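Local coordinates for protein peptidase M28 (Shewanella amazonensis SB2B, PDB 3IIB) that probably cleaves dipeptides or C-terminal residues as a dimeric zinc-dependent peptidase of family M28, at residues A80-L83 and P89-V92; I131-A136 and P204-I209; I171-T176 and M181-M186. All coordinates share one frame; numbering follows the deposited sequence.

Interaction 1. Residues A80-L83 and P89-V92; sequences ASIL and PLVV
In the beta hairpin built from strands 62-84 and 88-94, Ala80 meets Leu90 and Val92 while Ser81 lies across from Pro89. The strands run antiparallel, and Ser81 and Pro89 form a non-hydrogen-bonded pair, their CA atoms 4.4 Å apart. Proline suits this position, where no amide is asked to bond across. The next residue supplies the direct link: Leu90 N donates to Ala80 O at 3.1 Å, with an N-H...O angle of 157° and the donor lying above the carbonyl plane. Beyond that bond a water is wedged between the strands; it accepts from Ala80 N and donates to Leu90 O (2.6 Å), standing where a direct bond between those two atoms might otherwise form. Past it, Val92 points its CB toward the first strand and sets CG1 3.6 Å from Ala80 CB. That branch is turned between the backbone N and the carbonyl carbon (chi1 66°), which brings it to the alanine methyl. Leu90 spreads its fork along the first strand: CD1 lies over the backbone at Ser81 C, 3.7 Å away, and CD2 reaches Ile82 CG1 at 3.9 Å, the two side chains crossing at about a right angle. Ile82 continues onto Leu208 and Ile209 of helix 203-213, whereas Pro89, on the other face with Ser81, packs against Pro36 of the second subunit. Between 80-83 and 89-92 the polar link is thus one direct backbone bond and one bridging water, and the rest is apolar packing.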
loop_
_atom_site.group_PDB
_atom_site.type_symbol
_atom_site.label_atom_id
_atom_site.label_comp_id
_atom_site.label_asym_id
_atom_site.label_seq_id
_atom_site.Cartn_x
_atom_site.Cartn_y
_atom_site.Cartn_z
ATOM N N ALA A 80 1.261 -17.659 -0.265
ATOM C CA ALA A 80 2.592 -18.064 0.156
ATOM C C ALA A 80 2.786 -17.774 1.633
ATOM O O ALA A 80 2.147 -16.888 2.205
ATOM C CB ALA A 80 3.652 -17.389 -0.675
ATOM N N SER A 81 3.611 -18.580 2.272
ATOM C CA SER A 81 3.986 -18.279 3.659
ATOM C C SER A 81 5.368 -18.806 3.978
ATOM O O SER A 81 5.918 -19.653 3.265
ATOM C CB SER A 81 2.944 -18.839 4.620
ATOM O OG SER A 81 2.962 -20.238 4.556
ATOM N N ILE A 82 5.961 -18.280 5.041
ATOM C CA ILE A 82 7.187 -18.867 5.573
ATOM C C ILE A 82 6.784 -19.951 6.550
ATOM O O ILE A 82 5.937 -19.735 7.437
ATOM C CB ILE A 82 8.000 -17.802 6.280
ATOM C CG1 ILE A 82 8.537 -16.790 5.250
ATOM C CG2 ILE A 82 9.124 -18.436 7.039
ATOM C CD1 ILE A 82 9.114 -15.542 6.043
ATOM N N LEU A 83 7.363 -21.133 6.369
ATOM C CA LEU A 83 7.087 -22.288 7.246
ATOM C C LEU A 83 8.064 -22.382 8.405
ATOM O O LEU A 83 7.690 -22.831 9.503
ATOM C CB LEU A 83 7.093 -23.605 6.452
ATOM C CG LEU A 83 6.085 -23.730 5.299
ATOM C CD1 LEU A 83 6.273 -25.096 4.593
ATOM C CD2 LEU A 83 4.661 -23.590 5.775
ATOM N N PRO A 89 2.811 -15.232 7.287
ATOM C CA PRO A 89 2.238 -14.999 5.951
ATOM C C PRO A 89 3.140 -14.152 5.066
ATOM O O PRO A 89 3.906 -13.308 5.562
ATOM C CB PRO A 89 0.953 -14.206 6.244
ATOM C CG PRO A 89 0.701 -14.347 7.699
ATOM C CD PRO A 89 2.043 -14.526 8.322
ATOM N N LEU A 90 3.094 -14.437 3.775
ATOM C CA LEU A 90 3.655 -13.574 2.754
ATOM C C LEU A 90 2.559 -13.020 1.838
ATOM O O LEU A 90 1.447 -13.577 1.747
ATOM C CB LEU A 90 4.664 -14.362 1.943
ATOM C CG LEU A 90 5.851 -14.971 2.675
ATOM C CD1 LEU A 90 6.532 -16.030 1.790
ATOM C CD2 LEU A 90 6.877 -13.917 3.177
ATOM N N VAL A 91 2.857 -11.901 1.181
ATOM C CA VAL A 91 1.951 -11.303 0.200
ATOM C C VAL A 91 2.719 -11.485 -1.121
ATOM O O VAL A 91 3.850 -11.020 -1.284
ATOM C CB VAL A 91 1.616 -9.819 0.464
ATOM C CG1 VAL A 91 1.044 -9.149 -0.797
ATOM C CG2 VAL A 91 0.583 -9.689 1.675
ATOM N N VAL A 92 2.111 -12.243 -1.999
ATOM C CA VAL A 92 2.775 -12.756 -3.188
ATOM C C VAL A 92 1.845 -12.543 -4.368
ATOM O O VAL A 92 0.627 -12.528 -4.212
ATOM C CB VAL A 92 3.124 -14.264 -3.011
ATOM C CG1 VAL A 92 1.875 -15.134 -2.919
ATOM C CG2 VAL A 92 4.005 -14.776 -4.115
HETATM O O HOH W 1 -0.121 -15.349 0.686
#

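Interaction 2. Residues I131-A136 and P204-I209; sequences IAFIDA and PDADLI
Strand 131-134 and helix 203-213 come together with their backbones well separated, the nearest CA atoms, those of Asp135 and Ala206, being 6.8 Å apart, so side chains must fill the gap. This is helix-on-sheet packing in an alpha/beta layer, with strand 131-134 lying parallel to its neighbours 106-113 and 168-172. Phe133 carries the contact. With CG anti to the backbone N (chi1 167°), its ring extends to the helix, where Ala206 CB meets the ring edge near its plane, 3.9 Å from CZ. One helical turn on, Ile209 offers its CG2 branch obliquely to the ring, 3.7 Å from CE2, the two side chains running past one another, oppositely directed. Ile110 and Ile170 of the flanking strands touch both Phe133 and Ile209. Replacing Phe133 with an alanine is likely to open a gap between strand and helix and leave the Ala206 and Ile209 methyls without their aromatic partner. Beside this apolar patch, the buried carboxylate of Asp135 is held by salt bridges from Arg112 to OD2 and Arg172 to OD1, while Asn210 also donates to OD2. Asp135 OD1 nevertheless skirts the helix, 3.8 Å from Ala206 CB.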
loop_
_atom_site.group_PDB
_atom_site.type_symbol
_atom_site.label_atom_id
_atom_site.label_comp_id
_atom_site.label_asym_id
_atom_site.label_seq_id
_atom_site.Cartn_x
_atom_site.Cartn_y
_atom_site.Cartn_z
ATOM N N ILE A 131 13.995 -23.463 -3.823
ATOM C CA ILE A 131 13.395 -22.316 -4.494
ATOM C C ILE A 131 14.427 -21.182 -4.497
ATOM O O ILE A 131 14.972 -20.847 -3.445
ATOM C CB ILE A 131 12.115 -21.892 -3.773
ATOM C CG1 ILE A 131 10.969 -22.892 -4.093
ATOM C CG2 ILE A 131 11.668 -20.436 -4.159
ATOM C CD1 ILE A 131 9.683 -22.694 -3.262
ATOM N N ALA A 132 14.671 -20.600 -5.662
ATOM C CA ALA A 132 15.567 -19.436 -5.747
ATOM C C ALA A 132 14.829 -18.217 -5.224
ATOM O O ALA A 132 13.641 -18.092 -5.461
ATOM C CB ALA A 132 16.046 -19.199 -7.201
ATOM N N PHE A 133 15.567 -17.328 -4.555
ATOM C CA PHE A 133 15.061 -16.022 -4.103
ATOM C C PHE A 133 16.037 -14.945 -4.589
ATOM O O PHE A 133 17.159 -14.855 -4.111
ATOM C CB PHE A 133 14.869 -16.042 -2.566
ATOM C CG PHE A 133 14.642 -14.688 -1.919
ATOM C CD1 PHE A 133 13.750 -13.745 -2.467
ATOM C CD2 PHE A 133 15.355 -14.343 -0.768
ATOM C CE1 PHE A 133 13.583 -12.489 -1.872
ATOM C CE2 PHE A 133 15.169 -13.124 -0.158
ATOM C CZ PHE A 133 14.304 -12.183 -0.715
ATOM N N ILE A 134 15.612 -14.138 -5.563
ATOM C CA ILE A 134 16.386 -12.996 -5.995
ATOM C C ILE A 134 15.927 -11.792 -5.191
ATOM O O ILE A 134 14.734 -11.451 -5.209
ATOM C CB ILE A 134 16.188 -12.670 -7.506
ATOM C CG1 ILE A 134 16.651 -13.820 -8.404
ATOM C CG2 ILE A 134 16.904 -11.294 -7.854
ATOM C CD1 ILE A 134 16.389 -13.639 -9.942
ATOM N N ASP A 135 16.865 -11.173 -4.463
ATOM C CA ASP A 135 16.547 -10.125 -3.516
ATOM C C ASP A 135 16.833 -8.695 -4.011
ATOM O O ASP A 135 16.659 -7.741 -3.245
ATOM C CB ASP A 135 17.303 -10.357 -2.213
ATOM C CG ASP A 135 16.913 -9.373 -1.118
ATOM O OD1 ASP A 135 15.703 -9.185 -0.845
ATOM O OD2 ASP A 135 17.842 -8.805 -0.506
ATOM N N ALA A 136 17.229 -8.523 -5.268
ATOM C CA ALA A 136 17.671 -7.204 -5.716
ATOM C C ALA A 136 16.630 -6.109 -5.455
ATOM O O ALA A 136 15.515 -6.224 -5.875
ATOM C CB ALA A 136 18.004 -7.220 -7.205
ATOM N N PRO A 204 8.338 -5.551 1.878
ATOM C CA PRO A 204 8.459 -5.890 3.311
ATOM C C PRO A 204 8.663 -7.397 3.533
ATOM O O PRO A 204 9.390 -7.806 4.418
ATOM C CB PRO A 204 7.138 -5.384 3.895
ATOM C CG PRO A 204 6.786 -4.199 2.979
ATOM C CD PRO A 204 7.140 -4.727 1.618
ATOM N N ASP A 205 8.034 -8.229 2.700
ATOM C CA ASP A 205 8.215 -9.669 2.849
ATOM C C ASP A 205 9.661 -10.126 2.514
ATOM O O ASP A 205 10.216 -11.020 3.138
ATOM C CB ASP A 205 7.191 -10.409 1.971
ATOM C CG ASP A 205 5.806 -10.335 2.532
ATOM O OD1 ASP A 205 5.628 -10.737 3.707
ATOM O OD2 ASP A 205 4.903 -9.880 1.787
ATOM N N ALA A 206 10.274 -9.488 1.532
ATOM C CA ALA A 206 11.648 -9.785 1.154
ATOM C C ALA A 206 12.578 -9.320 2.304
ATOM O O ALA A 206 13.522 -10.036 2.664
ATOM C CB ALA A 206 11.990 -9.080 -0.147
ATOM N N ASP A 207 12.247 -8.162 2.919
ATOM C CA ASP A 207 12.998 -7.684 4.081
ATOM C C ASP A 207 12.888 -8.731 5.217
ATOM O O ASP A 207 13.847 -8.990 5.928
ATOM C CB ASP A 207 12.463 -6.374 4.642
ATOM C CG ASP A 207 12.638 -5.215 3.714
ATOM O OD1 ASP A 207 13.470 -5.317 2.774
ATOM O OD2 ASP A 207 11.905 -4.215 3.903
ATOM N N LEU A 208 11.692 -9.285 5.399
ATOM C CA LEU A 208 11.460 -10.255 6.470
ATOM C C LEU A 208 12.299 -11.518 6.267
ATOM O O LEU A 208 12.898 -12.051 7.214
ATOM C CB LEU A 208 9.977 -10.615 6.556
ATOM C CG LEU A 208 9.562 -11.716 7.534
ATOM C CD1 LEU A 208 9.894 -11.272 8.958
ATOM C CD2 LEU A 208 8.028 -11.976 7.339
ATOM N N ILE A 209 12.333 -11.999 5.031
ATOM C CA ILE A 209 13.055 -13.203 4.719
ATOM C C ILE A 209 14.548 -12.910 5.016
ATOM O O ILE A 209 15.247 -13.722 5.610
ATOM C CB ILE A 209 12.859 -13.635 3.280
ATOM C CG1 ILE A 209 11.452 -14.189 3.081
ATOM C CG2 ILE A 209 13.888 -14.721 2.904
ATOM C CD1 ILE A 209 11.138 -14.710 1.632
#

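Interaction 3. Residues I171-T176 and M181-M186; sequences IRSIGT and MAHTGM
Next to the two-zinc site, the loop leaving strand 168-172 packs against the loop 181-186, Ser173 gripping the backbone of His183 while the imidazole of that histidine lies over Gly175. Ser173 OG accepts from His183 N at 2.9 Å in an almost straight bond, N-H...O 172°. Its hydroxyl oxygen, beside the backbone N and anti to the carbonyl carbon (chi1 -78°), faces the second loop, and it also bonds to Ile201 O of strand 198-201. Ser173 CB comes obliquely against the imidazole, 3.3 Å from His183 CD2. Ile174 is the centre of an inverse gamma turn, closed by a weak bond from Gly175 N to Ser173 O, and this turn brings the following glycine under the ring. Gly175 CA makes a CH-pi contact with one face of His183, 3.8 Å from the ring centroid and 29° off its normal. A side chain at Gly175 would point into the imidazole and clash with NE2, so this close approach to the ring face calls for glycine. Two waters tie the loops further: one accepts from Ile174 N and donates to His183 O, and the other donates to Ile174 O at 2.7 Å while bonding to His183 ND1. Asp177 OD1 bonds to NE2 and, with the water at ND1, probably fixes the ring's rotation. The side chain of His183 lies about 4 Å from that of His402, a ligand of the second zinc, and the carbonyl oxygen of Thr184 bonds to His402 ND1, a second-shell bond consistent with orienting that zinc ligand. The water bonded to His183 ND1 lies 2.8 Å from that nitrogen.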
loop_
_atom_site.group_PDB
_atom_site.type_symbol
_atom_site.label_atom_id
_atom_site.label_comp_id
_atom_site.label_asym_id
_atom_site.label_seq_id
_atom_site.Cartn_x
_atom_site.Cartn_y
_atom_site.Cartn_z
ATOM N N ILE A 171 10.838 -13.638 -6.215
ATOM C CA ILE A 171 11.658 -12.444 -6.301
ATOM C C ILE A 171 11.140 -11.335 -5.379
ATOM O O ILE A 171 9.934 -11.215 -5.118
ATOM C CB ILE A 171 11.792 -11.902 -7.763
ATOM C CG1 ILE A 171 10.481 -11.287 -8.295
ATOM C CG2 ILE A 171 12.420 -12.974 -8.674
ATOM C CD1 ILE A 171 10.659 -10.579 -9.671
ATOM N N ARG A 172 12.054 -10.515 -4.886
ATOM C CA ARG A 172 11.654 -9.221 -4.379
ATOM C C ARG A 172 11.043 -8.430 -5.521
ATOM O O ARG A 172 11.662 -8.245 -6.574
ATOM C CB ARG A 172 12.841 -8.432 -3.827
ATOM C CG ARG A 172 12.492 -7.003 -3.340
ATOM C CD ARG A 172 13.749 -6.237 -2.899
ATOM N NE ARG A 172 14.319 -6.765 -1.666
ATOM C CZ ARG A 172 13.974 -6.369 -0.440
ATOM N NH1 ARG A 172 13.057 -5.389 -0.254
ATOM N NH2 ARG A 172 14.559 -6.927 0.615
ATOM N N SER A 173 9.817 -7.967 -5.290
ATOM C CA SER A 173 9.084 -7.169 -6.266
ATOM C C SER A 173 9.963 -6.095 -6.851
ATOM O O SER A 173 10.741 -5.434 -6.123
ATOM C CB SER A 173 7.868 -6.525 -5.623
ATOM O OG SER A 173 6.801 -7.468 -5.482
ATOM N N ILE A 174 9.825 -5.910 -8.174
ATOM C CA ILE A 174 10.587 -4.917 -8.896
ATOM C C ILE A 174 9.878 -3.574 -8.705
ATOM O O ILE A 174 9.153 -3.085 -9.578
ATOM C CB ILE A 174 10.798 -5.271 -10.397
ATOM C CG1 ILE A 174 11.253 -6.724 -10.568
ATOM C CG2 ILE A 174 11.796 -4.254 -11.019
ATOM C CD1 ILE A 174 12.561 -7.075 -9.818
ATOM N N GLY A 175 10.086 -3.000 -7.523
ATOM C CA GLY A 175 9.309 -1.837 -7.079
ATOM C C GLY A 175 10.146 -1.038 -6.147
ATOM O O GLY A 175 11.059 -1.573 -5.516
ATOM N N THR A 176 9.834 0.241 -6.061
ATOM C CA THR A 176 10.543 1.146 -5.193
ATOM C C THR A 176 9.802 1.432 -3.875
ATOM O O THR A 176 10.335 2.156 -3.008
ATOM C CB THR A 176 10.782 2.466 -5.925
ATOM O OG1 THR A 176 9.541 2.899 -6.525
ATOM C CG2 THR A 176 11.828 2.297 -6.998
HETATM N N MSE A 181 2.639 -4.823 -1.161
HETATM C CA MSE A 181 2.072 -4.956 -2.488
HETATM C C MSE A 181 3.080 -5.811 -3.282
HETATM O O MSE A 181 4.283 -5.492 -3.320
HETATM C CB MSE A 181 1.961 -3.577 -3.161
HETATM C CG MSE A 181 1.034 -2.618 -2.450
HETATM SE SE MSE A 181 -0.793 -2.909 -2.903
HETATM C CE MSE A 181 -1.334 -4.576 -2.213
ATOM N N ALA A 182 2.560 -6.862 -3.932
ATOM C CA ALA A 182 3.356 -7.694 -4.810
ATOM C C ALA A 182 3.193 -7.191 -6.258
ATOM O O ALA A 182 2.060 -6.932 -6.731
ATOM C CB ALA A 182 3.014 -9.178 -4.642
ATOM N N HIS A 183 4.336 -6.998 -6.924
ATOM C CA HIS A 183 4.364 -6.452 -8.277
ATOM C C HIS A 183 4.459 -7.621 -9.266
ATOM O O HIS A 183 5.370 -8.458 -9.174
ATOM C CB HIS A 183 5.569 -5.552 -8.510
ATOM C CG HIS A 183 5.638 -4.318 -7.678
ATOM N ND1 HIS A 183 5.770 -3.057 -8.236
ATOM C CD2 HIS A 183 5.655 -4.142 -6.335
ATOM C CE1 HIS A 183 5.888 -2.168 -7.274
ATOM N NE2 HIS A 183 5.814 -2.799 -6.107
ATOM N N THR A 184 3.500 -7.685 -10.192
ATOM C CA THR A 184 3.530 -8.664 -11.278
ATOM C C THR A 184 4.260 -8.087 -12.494
ATOM O O THR A 184 4.957 -7.076 -12.387
ATOM C CB THR A 184 2.087 -9.165 -11.610
ATOM O OG1 THR A 184 2.164 -10.366 -12.399
ATOM C CG2 THR A 184 1.145 -8.047 -12.245
ATOM N N GLY A 185 4.101 -8.743 -13.644
ATOM C CA GLY A 185 4.749 -8.321 -14.887
ATOM C C GLY A 185 5.226 -9.534 -15.652
ATOM O O GLY A 185 5.296 -10.652 -15.102
HETATM N N MSE A 186 5.560 -9.311 -16.906
HETATM C CA MSE A 186 5.805 -10.404 -17.824
HETATM C C MSE A 186 7.087 -11.119 -17.421
HETATM O O MSE A 186 8.085 -10.517 -16.930
HETATM C CB MSE A 186 5.906 -9.887 -19.252
HETATM C CG MSE A 186 5.990 -10.929 -20.277
HETATM SE SE MSE A 186 4.363 -11.728 -20.425
HETATM C CE MSE A 186 4.854 -12.467 -22.150
HETATM O O HOH W 2 8.057 -7.693 -9.806
HETATM O O HOH W 3 6.812 -3.349 -10.859
#

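In the fold
All three contacts reach the same mixed sheet on one side of the chain's centre. Interaction 1 is a partly buried hairpin contact; interactions 2 and 3 are buried, and residues of all three segment pairs touch the second subunit. Helix 203-213 connects 1 to 2 through Asp205, whose OD2 probably takes a hydrogen bond from Val91 N at 2.9 Å. Interaction 3 is nested in the chain loop closed by interaction 2, and Arg172 joins them by its salt bridge to Asp207 and its backbone bond to Ile134. Ala182 packs on Val92, linking 3 to 1. Across its own segments, 2 is largely apolar, whereas 1 adds a backbone bond and 3, beside the zinc site, combines a backbone-to-hydroxyl bond and two bridging waters with close packing on the imidazole.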